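Local coordinates for putative iron binding protein (Bordetella pertussis Tohama I, PDB 1Y9U) that probably serves as a periplasmic solute-binding protein that captures ferric iron through tyrosinate ligands for uptake by the cell, at residues A[179-182]-A[183-186]. Numbering follows the deposited sequence.
Sequences DRDV and ARDI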
ATOM      1  N   ASP A 179      12.738   2.760   3.116  1.00  9.77           N
ATOM      2  CA  ASP A 179      12.082   2.218   4.293  1.00  9.26           C
ATOM      3  C   ASP A 179      12.966   1.205   5.024  1.00  8.99           C
ATOM      4  O   ASP A 179      13.004   1.185   6.261  1.00 10.29           O
ATOM      5  CB  ASP A 179      10.726   1.590   3.948  1.00  8.77           C
ATOM      6  CG  ASP A 179       9.589   2.563   3.985  1.00  8.86           C
ATOM      7  OD1 ASP A 179       9.795   3.821   4.015  1.00 10.52           O
ATOM      8  OD2 ASP A 179       8.402   2.150   3.939  1.00  9.62           O
ATOM      9  N   ARG A 180      13.663   0.353   4.286  1.00  8.67           N
ATOM     10  CA  ARG A 180      14.531  -0.627   4.913  1.00  9.63           C
ATOM     11  C   ARG A 180      15.689   0.022   5.673  1.00  9.21           C
ATOM     12  O   ARG A 180      16.173  -0.537   6.643  1.00  9.82           O
ATOM     13  CB  ARG A 180      15.023  -1.678   3.922  1.00  9.55           C
ATOM     14  CG  ARG A 180      13.906  -2.611   3.507  1.00 11.94           C
ATOM     15  CD  ARG A 180      14.287  -3.536   2.432  1.00 17.39           C
ATOM     16  NE  ARG A 180      13.943  -2.875   1.198  1.00 18.59           N
ATOM     17  CZ  ARG A 180      13.380  -3.451   0.167  1.00 15.80           C
ATOM     18  NH1 ARG A 180      13.133  -4.765   0.149  1.00 18.45           N
ATOM     19  NH2 ARG A 180      13.129  -2.705  -0.886  1.00 19.69           N
ATOM     20  N   ASP A 181      16.101   1.214   5.241  1.00 10.14           N
ATOM     21  CA  ASP A 181      17.141   1.956   5.975  1.00 10.03           C
ATOM     22  C   ASP A 181      16.740   2.277   7.412  1.00  9.97           C
ATOM     23  O   ASP A 181      17.596   2.481   8.273  1.00 10.43           O
ATOM     24  CB  ASP A 181      17.515   3.247   5.257  1.00 10.25           C
ATOM     25  CG  ASP A 181      18.245   3.012   3.960  1.00 11.08           C
ATOM     26  OD1 ASP A 181      18.996   1.996   3.821  1.00 13.23           O
ATOM     27  OD2 ASP A 181      18.147   3.847   3.048  1.00 13.10           O
ATOM     28  N   VAL A 182      15.456   2.363   7.674  1.00  9.93           N
ATOM     29  CA  VAL A 182      14.985   2.531   9.046  1.00  9.79           C
ATOM     30  C   VAL A 182      15.446   1.360   9.895  1.00  9.28           C
ATOM     31  O   VAL A 182      15.934   1.548  11.008  1.00 10.30           O
ATOM     32  CB  VAL A 182      13.457   2.706   9.108  1.00 10.55           C
ATOM     33  CG1 VAL A 182      12.958   2.715  10.540  1.00 10.34           C
ATOM     34  CG2 VAL A 182      13.026   3.967   8.360  1.00 10.52           C
ATOM     35  N   ALA A 183      15.262   0.135   9.389  1.00  9.13           N
ATOM     36  CA  ALA A 183      15.705  -1.057  10.118  1.00  9.32           C
ATOM     37  C   ALA A 183      17.232  -1.105  10.265  1.00  9.20           C
ATOM     38  O   ALA A 183      17.770  -1.395  11.341  1.00  9.17           O
ATOM     39  CB  ALA A 183      15.194  -2.308   9.420  1.00  9.99           C
ATOM     40  N   ARG A 184      17.932  -0.774   9.188  1.00  9.32           N
ATOM     41  CA  ARG A 184      19.393  -0.678   9.217  1.00  9.61           C
ATOM     42  C   ARG A 184      19.854   0.248  10.344  1.00  9.74           C
ATOM     43  O   ARG A 184      20.771  -0.081  11.107  1.00 10.90           O
ATOM     44  CB  ARG A 184      19.909  -0.142   7.892  1.00 10.26           C
ATOM     45  CG  ARG A 184      21.412   0.028   7.834  1.00 11.48           C
ATOM     46  CD  ARG A 184      21.852   0.852   6.676  1.00 14.08           C
ATOM     47  NE  ARG A 184      21.408   2.230   6.826  1.00 14.50           N
ATOM     48  CZ  ARG A 184      21.486   3.158   5.893  1.00 14.80           C
ATOM     49  NH1 ARG A 184      21.991   2.879   4.691  1.00 17.17           N
ATOM     50  NH2 ARG A 184      21.056   4.381   6.177  1.00 16.89           N
ATOM     51  N   ASP A 185      19.198   1.397  10.452  1.00  9.57           N
ATOM     52  CA  ASP A 185      19.662   2.426  11.383  1.00 10.13           C
ATOM     53  C   ASP A 185      19.216   2.163  12.811  1.00 10.03           C
ATOM     54  O   ASP A 185      19.868   2.587  13.756  1.00 10.77           O
ATOM     55  CB  ASP A 185      19.226   3.793  10.888  1.00  9.79           C
ATOM     56  CG  ASP A 185      19.998   4.242   9.658  1.00 11.32           C
ATOM     57  OD1 ASP A 185      21.059   3.623   9.312  1.00 13.26           O
ATOM     58  OD2 ASP A 185      19.615   5.236   9.011  1.00 13.43           O
ATOM     59  N   ILE A 186      18.140   1.419  13.001  1.00  9.22           N
ATOM     60  CA  ILE A 186      17.811   0.933  14.337  1.00  9.70           C
ATOM     61  C   ILE A 186      18.863  -0.087  14.788  1.00 10.21           C
ATOM     62  O   ILE A 186      19.363  -0.016  15.934  1.00 11.16           O
ATOM     63  CB  ILE A 186      16.375   0.349  14.385  1.00  9.21           C
ATOM     64  CG1 ILE A 186      15.350   1.472  14.232  1.00  9.17           C
ATOM     65  CG2 ILE A 186      16.164  -0.395  15.703  1.00 11.36           C
ATOM     66  CD1 ILE A 186      13.920   1.006  13.960  1.00 10.00           C
TER
HETATM   67  O   HOH W   1      20.568   4.853   2.550  1.00 32.74           O
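D181 and R184, one turn apart on helix 179-187, pair by stacking: carboxylate and guanidinium planes are only 17° apart, and both side chains point the same way. Followed outward, R184 first sets CB 3.5 Å from D181 O. CG then leaves anti to the backbone N (chi1 179°), and a bend at chi3 lays one guanidinium face over D181 and turns an edge to D185. R184 NE bonds to D185 OD1 at 2.9 Å, which it meets from above the carboxylate plane. At the centre of the group, R184 CZ lies 3.4 Å from D181 OD1. R184 NH1 is 3.2 Å from D181 OD1, yet OD1 stands well out of the guanidinium plane and no N-H points at it, so the attraction here is between charges, without a directed hydrogen bond. Water 1 supplies the directional link, donating to D181 OD2 and accepting from R184 NH1. The other terminal nitrogen, NH2, passes over D181 CB and reaches D185 OD2 on its syn side, with a nearly straight N-H...O angle of 172°. NE and NH2 therefore grip D185 side-on, one to each oxygen.

Beneath this network run i to i+4 backbone bonds, including R184 N to R180 O at 3.1 Å. Facing inward, V182 CG1 packs 3.9 Å from I186 CD1, and both side chains touch Y110 of strand 100-112, joining the helix to the sheet. Buried D179 bonds to N197 N, pairs with R107 and touches Y200, an iron ligand in a structure of this protein, although no iron is bound here.

D185 is also paired with R173, while D181 OD2 accepts from G178 N. One arginine thus faces two carboxylates in different ways, N-H bonding at its edge, close to its plane, fixing its rotation toward D185 and stacked charge holding D181, which would probably ease the mutual repulsion of the two acids.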